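Local coordinates for transcription regulator PadR N-terminal domain-containing protein (Streptococcus mutans, PDB 3L7W) that probably binds DNA as a dimeric transcriptional regulator of the PadR family, through a winged helix-turn-helix domain, at residues 6-9 with 10-13; 73-76 with 77-80; 81-84 with 85-89; 92-95 with 96-100. All coordinates share one frame; numbering follows the deposited sequence. Where two conformers were deposited one is given.

How the interactions relate
Interaction 1 opens helix 7-20 near the chain's centre and is the most buried of the four; interactions 2, 3 and 4 follow one another along helix 75-100. Interactions 1 and 2 share a capping theme, a serine in one and a threonine in the other, although interaction 2 is only partly buried, with Leu73 and Gly77 inside and Asp75, Ser76, Glu78 and Lys79 exposed. Interaction 3 touches interaction 1 through Tyr12, which packs on Leu81, Leu84, Thr85 and Trp88. Interaction 4, whose centre lies about 22 Å from that of the chain, offers Lys92 and Asp96 to the second subunit, which interactions 1 and 3 also meet.

Interaction 1: residues 6-9 with 10-13; sequences SALL and IEYL
Four backbone hydrogen bonds join residues 6-9 to 10-13 and build the first turns of helix 7-20. Ile10 N donates to Ser6 O, while Glu11 N, Tyr12 N and Leu13 N reach the oxygens of Ala7, Leu8 and Leu9. The tightest of the four runs from Leu13 N to Leu9 O at 2.8 Å. A fifth bond belongs to the helix end itself: Ser6 is the N-cap, and its OG accepts from Leu9 N at 3.2 Å, occupying an amide that has no preceding turn to bond to.

Apolar contact is concentrated between Leu9 and Tyr12, whose side chains run alongside each other. Leu9 CD2 meets the edge of the phenol ring, in its plane, 3.5 Å from Tyr12 CD2. The chi1 of Leu9, -128°, lies away from the staggered values, and probably helps bring CD2 to the ring edge. The ring also meets the indole of Trp88, with planes at about 40°, and its OH makes a weak hydrogen bond to Thr85 OG1.

On another side of the helix, Leu8 and Glu11 point the same way, with Leu8 CD2 3.8 Å from Glu11 OE1. The other carboxylate oxygen, OE2, forms a salt bridge with Lys49 of helix 40-52, which probably balances the charge of this buried glutamate. Ile10 packs on Leu43 and Ile46 of that same helix. The whole is a serine-capped helix start whose inner face packs into the core of what is, as in other PadR-type proteins, probably a winged helix-turn-helix domain.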
loop_
_atom_site.group_PDB
_atom_site.type_symbol
_atom_site.label_atom_id
_atom_site.label_comp_id
_atom_site.label_asym_id
_atom_site.label_seq_id
_atom_site.Cartn_x
_atom_site.Cartn_y
_atom_site.Cartn_z
ATOM N N SER A 6 4.008 0.594 3.844
ATOM C CA SER A 6 5.263 1.302 3.670
ATOM C C SER A 6 5.426 2.368 4.746
ATOM O O SER A 6 4.448 2.797 5.353
ATOM C CB SER A 6 5.313 1.943 2.286
ATOM O OG SER A 6 4.353 2.983 2.175
ATOM N N ALA A 7 6.670 2.780 4.983
ATOM C CA ALA A 7 6.958 3.810 5.963
ATOM C C ALA A 7 6.134 5.044 5.640
ATOM O O ALA A 7 5.578 5.671 6.538
ATOM C CB ALA A 7 8.453 4.138 5.983
ATOM N N LEU A 8 6.033 5.373 4.352
ATOM C CA LEU A 8 5.272 6.549 3.928
ATOM C C LEU A 8 3.821 6.431 4.348
ATOM O O LEU A 8 3.210 7.407 4.778
ATOM C CB LEU A 8 5.364 6.762 2.419
ATOM C CG LEU A 8 6.765 7.162 1.946
ATOM C CD1 LEU A 8 6.821 7.318 0.435
ATOM C CD2 LEU A 8 7.184 8.450 2.633
ATOM N N LEU A 9 3.276 5.228 4.235
ATOM C CA LEU A 9 1.887 4.995 4.611
ATOM C C LEU A 9 1.752 5.081 6.132
ATOM O O LEU A 9 0.746 5.555 6.643
ATOM C CB LEU A 9 1.422 3.631 4.109
ATOM C CG LEU A 9 0.141 3.607 3.293
ATOM C CD1 LEU A 9 -0.290 2.158 3.006
ATOM C CD2 LEU A 9 -0.957 4.374 3.996
ATOM N N ILE A 10 2.777 4.618 6.848
ATOM C CA ILE A 10 2.808 4.726 8.308
ATOM C C ILE A 10 2.701 6.188 8.723
ATOM O O ILE A 10 2.012 6.526 9.688
ATOM C CB ILE A 10 4.117 4.166 8.878
ATOM C CG1 ILE A 10 4.264 2.675 8.532
ATOM C CG2 ILE A 10 4.200 4.394 10.400
ATOM C CD1 ILE A 10 3.552 1.769 9.474
ATOM N N GLU A 11 3.402 7.052 7.994
ATOM C CA GLU A 11 3.383 8.483 8.274
ATOM C C GLU A 11 1.966 8.979 8.110
ATOM O O GLU A 11 1.425 9.638 8.989
ATOM C CB GLU A 11 4.330 9.239 7.338
ATOM C CG GLU A 11 5.796 9.034 7.690
ATOM C CD GLU A 11 6.746 9.660 6.693
ATOM O OE1 GLU A 11 6.285 10.392 5.803
ATOM O OE2 GLU A 11 7.958 9.419 6.796
ATOM N N TYR A 12 1.367 8.643 6.975
ATOM C CA TYR A 12 -0.035 8.933 6.739
ATOM C C TYR A 12 -0.851 8.507 7.950
ATOM O O TYR A 12 -1.585 9.300 8.525
ATOM C CB TYR A 12 -0.509 8.221 5.469
ATOM C CG TYR A 12 -1.964 8.407 5.135
ATOM C CD1 TYR A 12 -2.572 9.642 5.256
ATOM C CD2 TYR A 12 -2.726 7.342 4.674
ATOM C CE1 TYR A 12 -3.895 9.810 4.947
ATOM C CE2 TYR A 12 -4.048 7.494 4.362
ATOM C CZ TYR A 12 -4.630 8.732 4.498
ATOM O OH TYR A 12 -5.947 8.896 4.181
ATOM N N LEU A 13 -0.699 7.260 8.367
ATOM C CA LEU A 13 -1.487 6.760 9.493
ATOM C C LEU A 13 -1.229 7.572 10.756
ATOM O O LEU A 13 -2.151 7.940 11.461
ATOM C CB LEU A 13 -1.198 5.277 9.743
ATOM C CG LEU A 13 -1.733 4.374 8.610
ATOM C CD1 LEU A 13 -1.201 2.975 8.763
ATOM C CD2 LEU A 13 -3.246 4.356 8.604
#

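Interaction 2: residues 73-76 with 77-80; sequences LTDS and GEKH
The chain leaves strand 66-73 and turns into helix 75-100 with Thr74 O as a shared acceptor, taking a hydrogen bond of 2.6 Å from Glu78 N and a weak one from Gly77 N. Farther along, Lys79 N donates to Asp75 O in an almost straight bond (175°), and His80 N to Ser76 O.

Thr74 is the N-cap. Its OG1 sits between the backbone N and the carbonyl carbon (chi1 67°), a rotamer that turns the hydroxyl toward the first turn, where it accepts from Gly77 N at 2.8 Å. The same OG1 is hydrogen-bonded to Gly54 O, so one hydroxyl ties the helix start to the segment leading into strand 56-63. In a winged helix fold, as this family would have, the strand pair 56-63 and 66-73 would be the wing, and here it gives way to the long C-terminal helix.

Leu73 packs against this turn. Its CD1 rests 3.5 Å from Gly77 CA, an approach made possible by the absence of a side chain there, while CD2 meets the aliphatic part of Glu78, 3.6 Å from CG. Leu73 also packs on Leu15 and Val18 of helix 7-20.

At the exposed side, Asp75 and Glu78 run side by side with their carboxylate planes 62° apart. Asp75 OD1 and Glu78 OE1 are 4.1 Å from each other, a likely mild repulsion that is probably offset in part by the positive end of the helix dipole. His80 stacks its ring on that of Tyr55.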
loop_
_atom_site.group_PDB
_atom_site.type_symbol
_atom_site.label_atom_id
_atom_site.label_comp_id
_atom_site.label_asym_id
_atom_site.label_seq_id
_atom_site.Cartn_x
_atom_site.Cartn_y
_atom_site.Cartn_z
ATOM N N LEU A 73 -0.799 17.283 15.855
ATOM C CA LEU A 73 -0.722 17.637 14.453
ATOM C C LEU A 73 -0.653 19.155 14.287
ATOM O O LEU A 73 -1.594 19.865 14.619
ATOM C CB LEU A 73 -1.949 17.092 13.725
ATOM C CG LEU A 73 -1.862 17.095 12.203
ATOM C CD1 LEU A 73 -0.633 16.309 11.740
ATOM C CD2 LEU A 73 -3.152 16.513 11.604
ATOM N N THR A 74 0.463 19.652 13.772
ATOM C CA THR A 74 0.584 21.080 13.513
ATOM C C THR A 74 -0.254 21.439 12.291
ATOM O O THR A 74 -0.697 20.553 11.546
ATOM C CB THR A 74 2.031 21.477 13.234
ATOM O OG1 THR A 74 2.464 20.885 11.996
ATOM C CG2 THR A 74 2.942 21.018 14.370
ATOM N N ASP A 75 -0.476 22.735 12.090
ATOM C CA ASP A 75 -1.125 23.215 10.878
ATOM C C ASP A 75 -0.341 22.694 9.680
ATOM O O ASP A 75 -0.910 22.280 8.673
ATOM C CB ASP A 75 -1.153 24.750 10.857
ATOM C CG ASP A 75 -1.977 25.339 11.991
ATOM O OD1 ASP A 75 -2.956 24.702 12.439
ATOM O OD2 ASP A 75 -1.646 26.457 12.432
ATOM N N SER A 76 0.979 22.725 9.794
ATOM C CA SER A 76 1.841 22.195 8.755
ATOM C C SER A 76 1.503 20.723 8.531
ATOM O O SER A 76 1.536 20.212 7.402
ATOM C CB SER A 76 3.289 22.289 9.204
ATOM O OG SER A 76 4.155 22.063 8.115
ATOM N N GLY A 77 1.209 20.050 9.638
ATOM C CA GLY A 77 0.919 18.639 9.620
ATOM C C GLY A 77 -0.421 18.460 8.955
ATOM O O GLY A 77 -0.579 17.575 8.120
ATOM N N GLU A 78 -1.376 19.315 9.320
ATOM C CA GLU A 78 -2.720 19.234 8.773
ATOM C C GLU A 78 -2.679 19.378 7.266
ATOM O O GLU A 78 -3.245 18.559 6.550
ATOM C CB GLU A 78 -3.655 20.271 9.395
ATOM C CG GLU A 78 -4.327 19.806 10.682
ATOM C CD GLU A 78 -5.133 20.906 11.369
ATOM O OE1 GLU A 78 -5.476 21.911 10.704
ATOM O OE2 GLU A 78 -5.425 20.764 12.578
ATOM N N LYS A 79 -1.990 20.403 6.782
ATOM C CA LYS A 79 -1.849 20.587 5.346
ATOM C C LYS A 79 -1.245 19.336 4.706
ATOM O O LYS A 79 -1.704 18.863 3.660
ATOM C CB LYS A 79 -0.982 21.802 5.044
ATOM C CG LYS A 79 -0.899 22.140 3.570
ATOM C CD LYS A 79 -0.467 23.580 3.362
ATOM C CE LYS A 79 -0.615 23.982 1.904
ATOM N NZ LYS A 79 -0.255 25.411 1.701
ATOM N N HIS A 80 -0.215 18.798 5.347
ATOM C CA HIS A 80 0.485 17.642 4.826
ATOM C C HIS A 80 -0.407 16.404 4.819
ATOM O O HIS A 80 -0.361 15.597 3.882
ATOM C CB HIS A 80 1.727 17.369 5.652
ATOM C CG HIS A 80 2.635 16.357 5.037
ATOM N ND1 HIS A 80 3.001 16.405 3.711
ATOM C CD2 HIS A 80 3.263 15.282 5.565
ATOM C CE1 HIS A 80 3.812 15.396 3.447
ATOM N NE2 HIS A 80 3.986 14.699 4.555
#

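Interaction 3: residues 81-84 with 85-89; sequences LVYL and TKEWS
Thr85 grips Leu81 O twice. Its OG1 donates at 2.7 Å from above the carbonyl plane, 39° out of it, and its backbone N donates to that same Leu81 O from the opposite face, so the oxygen is held by two donors within one residue. The hydroxyl reaches back because OG1 stands anti to the carbonyl carbon (chi1 -60°), alongside the backbone N and facing the preceding turn. Three more backbone bonds continue the helix: Lys86 N to Val82 O, Glu87 N to Tyr83 O at 2.7 Å, and Trp88 N to Leu84 O.

Beyond the backbone, the main side-chain contact is a CH-pi interaction. Glu87 CG lies over one face of the Tyr83 ring, 3.9 Å from its centroid and displaced toward the hydroxyl-bearing rim, with Tyr83 CZ as its nearest atom at 3.5 Å. A bend at chi2 folds the glutamate, leaving its carboxylate only 26° from parallel with the ring.

On the side facing helix 7-20, Leu81 CD1 comes 3.8 Å from Thr85 OG1, and Leu81 and Leu84 both pack on Tyr12. The second subunit is met at three points: Trp88 NE1 is hydrogen-bonded to its Asp96 OD1, Leu84 O accepts from its Tyr3 OH, and the Tyr83 ring makes an edge-to-face contact with its Tyr2. This stretch of helix thus serves both the domain core and the subunit interface, an arrangement consistent with the C-terminal helix of a PadR-type regulator taking part in dimerisation.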
loop_
_atom_site.group_PDB
_atom_site.type_symbol
_atom_site.label_atom_id
_atom_site.label_comp_id
_atom_site.label_asym_id
_atom_site.label_seq_id
_atom_site.Cartn_x
_atom_site.Cartn_y
_atom_site.Cartn_z
ATOM N N LEU A 81 -1.208 16.256 5.871
ATOM C CA LEU A 81 -2.106 15.122 5.985
ATOM C C LEU A 81 -3.103 15.095 4.821
ATOM O O LEU A 81 -3.459 14.022 4.326
ATOM C CB LEU A 81 -2.841 15.144 7.323
ATOM C CG LEU A 81 -3.972 14.122 7.475
ATOM C CD1 LEU A 81 -3.425 12.703 7.327
ATOM C CD2 LEU A 81 -4.680 14.295 8.812
ATOM N N VAL A 82 -3.536 16.278 4.389
ATOM C CA VAL A 82 -4.467 16.419 3.265
ATOM C C VAL A 82 -3.830 15.875 2.011
ATOM O O VAL A 82 -4.454 15.137 1.241
ATOM C CB VAL A 82 -4.813 17.897 2.997
ATOM C CG1 VAL A 82 -5.338 18.077 1.575
ATOM C CG2 VAL A 82 -5.808 18.403 4.023
ATOM N N TYR A 83 -2.578 16.259 1.807
ATOM C CA TYR A 83 -1.805 15.756 0.695
ATOM C C TYR A 83 -1.707 14.216 0.746
ATOM O O TYR A 83 -2.020 13.534 -0.235
ATOM C CB TYR A 83 -0.417 16.399 0.681
ATOM C CG TYR A 83 0.506 15.748 -0.305
ATOM C CD1 TYR A 83 0.374 15.991 -1.664
ATOM C CD2 TYR A 83 1.481 14.853 0.116
ATOM C CE1 TYR A 83 1.202 15.368 -2.580
ATOM C CE2 TYR A 83 2.318 14.237 -0.785
ATOM C CZ TYR A 83 2.171 14.494 -2.136
ATOM O OH TYR A 83 3.001 13.873 -3.044
ATOM N N LEU A 84 -1.297 13.676 1.891
ATOM C CA LEU A 84 -1.170 12.217 2.068
ATOM C C LEU A 84 -2.494 11.500 1.879
ATOM O O LEU A 84 -2.541 10.435 1.287
ATOM C CB LEU A 84 -0.622 11.869 3.449
ATOM C CG LEU A 84 0.776 12.401 3.754
ATOM C CD1 LEU A 84 1.154 12.080 5.195
ATOM C CD2 LEU A 84 1.766 11.812 2.773
ATOM N N THR A 85 -3.571 12.090 2.382
ATOM C CA THR A 85 -4.892 11.520 2.191
ATOM C C THR A 85 -5.209 11.482 0.707
ATOM O O THR A 85 -5.624 10.457 0.175
ATOM C CB THR A 85 -5.953 12.349 2.907
ATOM O OG1 THR A 85 -5.648 12.363 4.301
ATOM C CG2 THR A 85 -7.330 11.738 2.704
ATOM N N LYS A 86 -4.996 12.615 0.052
ATOM C CA LYS A 86 -5.209 12.758 -1.374
ATOM C C LYS A 86 -4.406 11.712 -2.160
ATOM O O LYS A 86 -4.947 11.014 -3.019
ATOM C CB LYS A 86 -4.802 14.165 -1.814
ATOM C CG LYS A 86 -4.904 14.411 -3.309
ATOM C CD LYS A 86 -4.122 15.653 -3.717
ATOM C CE LYS A 86 -4.635 16.887 -3.008
ATOM N NZ LYS A 86 -4.029 18.107 -3.599
ATOM N N GLU A 87 -3.116 11.612 -1.864
ATOM C CA GLU A 87 -2.253 10.660 -2.534
ATOM C C GLU A 87 -2.698 9.231 -2.250
ATOM O O GLU A 87 -2.550 8.339 -3.086
ATOM C CB GLU A 87 -0.801 10.865 -2.100
ATOM C CG GLU A 87 -0.105 11.945 -2.912
ATOM C CD GLU A 87 -0.327 11.779 -4.410
ATOM O OE1 GLU A 87 0.091 10.737 -4.980
ATOM O OE2 GLU A 87 -0.921 12.690 -5.020
ATOM N N TRP A 88 -3.236 9.016 -1.059
ATOM C CA TRP A 88 -3.737 7.704 -0.702
ATOM C C TRP A 88 -4.955 7.402 -1.545
ATOM O O TRP A 88 -5.125 6.281 -2.036
ATOM C CB TRP A 88 -4.076 7.651 0.779
ATOM C CG TRP A 88 -4.825 6.432 1.177
ATOM C CD1 TRP A 88 -6.078 6.379 1.722
ATOM C CD2 TRP A 88 -4.372 5.073 1.072
ATOM N NE1 TRP A 88 -6.428 5.076 1.964
ATOM C CE2 TRP A 88 -5.406 4.254 1.567
ATOM C CE3 TRP A 88 -3.202 4.475 0.592
ATOM C CZ2 TRP A 88 -5.302 2.859 1.609
ATOM C CZ3 TRP A 88 -3.098 3.074 0.633
ATOM C CH2 TRP A 88 -4.145 2.290 1.138
ATOM N N SER A 89 -5.799 8.412 -1.730
ATOM C CA SER A 89 -7.009 8.240 -2.519
ATOM C C SER A 89 -6.605 7.844 -3.933
ATOM O O SER A 89 -7.094 6.856 -4.469
ATOM C CB SER A 89 -7.828 9.522 -2.538
ATOM O OG SER A 89 -9.051 9.339 -3.227
#

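Interaction 4: residues 92-95 with 96-100; sequences KMTI and DGIVE
Val99 sets its CG2 methyl against Ile95 one turn earlier, 3.2 Å from Ile95 O and 4.2 Å from Ile95 CG2. This methyl stands anti to its own carbonyl carbon, which directs it back toward the preceding turn. In the backbone, Val99 N donates to Ile95 O at 2.7 Å. Ile98 packs in a similar way, with its CG1 3.2 Å from Thr94 O, the acceptor for its own amide.

These turns form the far part of the C-terminal helix, where it reaches the second subunit: Ile95 packs on Ile35 and Val99 on Tyr12 there. Asp96 supplies the polar link. Its N donates to Lys92 O in a nearly straight bond (172°), and its carboxylate is turned back over that turn, CG lying 3.3 Å from Lys92 O. Besides its bond to Trp88 of the second subunit, Asp96 forms a salt bridge through OD2 with Lys92 of that subunit, and Lys92 here makes the reciprocal bridge to the other Asp96, so the two C-terminal helices are joined directly. Thr94 OG1 instead stays within its own helix, hydrogen-bonded to Val90 O.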
loop_
_atom_site.group_PDB
_atom_site.type_symbol
_atom_site.label_atom_id
_atom_site.label_comp_id
_atom_site.label_asym_id
_atom_site.label_seq_id
_atom_site.Cartn_x
_atom_site.Cartn_y
_atom_site.Cartn_z
ATOM N N LYS A 92 -5.223 4.332 -4.140
ATOM C CA LYS A 92 -6.321 3.391 -4.096
ATOM C C LYS A 92 -7.043 3.318 -5.422
ATOM O O LYS A 92 -7.229 2.229 -5.949
ATOM C CB LYS A 92 -7.320 3.773 -3.009
ATOM C CG LYS A 92 -6.963 3.268 -1.633
ATOM C CD LYS A 92 -8.121 3.500 -0.677
ATOM C CE LYS A 92 -8.605 4.941 -0.770
ATOM N NZ LYS A 92 -9.558 5.324 0.311
HETATM N N MSE A 93 -7.464 4.464 -5.958
HETATM C CA MSE A 93 -8.238 4.434 -7.172
HETATM C C MSE A 93 -7.412 3.867 -8.312
HETATM O O MSE A 93 -7.931 3.175 -9.164
HETATM C CB MSE A 93 -8.731 5.833 -7.497
HETATM C CG MSE A 93 -9.639 6.374 -6.433
HETATM SE SE MSE A 93 -9.939 8.232 -6.807
HETATM C CE MSE A 93 -10.981 8.041 -8.381
ATOM N N THR A 94 -6.128 4.168 -8.300
ATOM C CA THR A 94 -5.283 3.749 -9.385
ATOM C C THR A 94 -5.126 2.240 -9.347
ATOM O O THR A 94 -5.260 1.586 -10.364
ATOM C CB THR A 94 -3.960 4.468 -9.328
ATOM O OG1 THR A 94 -4.214 5.871 -9.465
ATOM C CG2 THR A 94 -3.060 4.013 -10.470
ATOM N N ILE A 95 -4.880 1.699 -8.160
ATOM C CA ILE A 95 -4.818 0.265 -7.982
ATOM C C ILE A 95 -6.146 -0.380 -8.372
ATOM O O ILE A 95 -6.190 -1.296 -9.191
ATOM C CB ILE A 95 -4.424 -0.073 -6.553
ATOM C CG1 ILE A 95 -2.949 0.278 -6.365
ATOM C CG2 ILE A 95 -4.661 -1.548 -6.261
ATOM C CD1 ILE A 95 -2.403 -0.149 -5.039
ATOM N N ASP A 96 -7.234 0.127 -7.814
ATOM C CA ASP A 96 -8.547 -0.424 -8.109
ATOM C C ASP A 96 -8.874 -0.260 -9.584
ATOM O O ASP A 96 -9.490 -1.128 -10.193
ATOM C CB ASP A 96 -9.609 0.255 -7.251
ATOM C CG ASP A 96 -9.531 -0.162 -5.802
ATOM O OD1 ASP A 96 -8.810 -1.132 -5.486
ATOM O OD2 ASP A 96 -10.203 0.474 -4.979
ATOM N N GLY A 97 -8.454 0.865 -10.153
ATOM C CA GLY A 97 -8.662 1.129 -11.560
ATOM C C GLY A 97 -7.917 0.118 -12.414
ATOM O O GLY A 97 -8.445 -0.391 -13.406
ATOM N N ILE A 98 -6.678 -0.168 -12.034
ATOM C CA ILE A 98 -5.889 -1.142 -12.759
ATOM C C ILE A 98 -6.525 -2.510 -12.554
ATOM O O ILE A 98 -6.815 -3.223 -13.505
ATOM C CB ILE A 98 -4.455 -1.176 -12.250
ATOM C CG1 ILE A 98 -3.714 0.090 -12.683
ATOM C CG2 ILE A 98 -3.734 -2.402 -12.787
ATOM C CD1 ILE A 98 -2.238 0.079 -12.332
ATOM N N VAL A 99 -6.772 -2.847 -11.297
ATOM C CA VAL A 99 -7.356 -4.115 -10.947
ATOM C C VAL A 99 -8.682 -4.383 -11.636
ATOM O O VAL A 99 -8.936 -5.512 -12.074
ATOM C CB VAL A 99 -7.494 -4.260 -9.447
ATOM C CG1 VAL A 99 -8.432 -5.428 -9.107
ATOM C CG2 VAL A 99 -6.107 -4.474 -8.847
ATOM N N GLU A 100 -9.517 -3.354 -11.756
ATOM C CA GLU A 100 -10.825 -3.524 -12.384
ATOM C C GLU A 100 -10.816 -3.377 -13.907
ATOM O O GLU A 100 -11.820 -3.630 -14.558
ATOM C CB GLU A 100 -11.851 -2.600 -11.748
ATOM C CG GLU A 100 -12.315 -3.110 -10.401
ATOM C CD GLU A 100 -12.623 -1.994 -9.427
ATOM O OE1 GLU A 100 -12.906 -0.869 -9.891
ATOM O OE2 GLU A 100 -12.584 -2.244 -8.201
#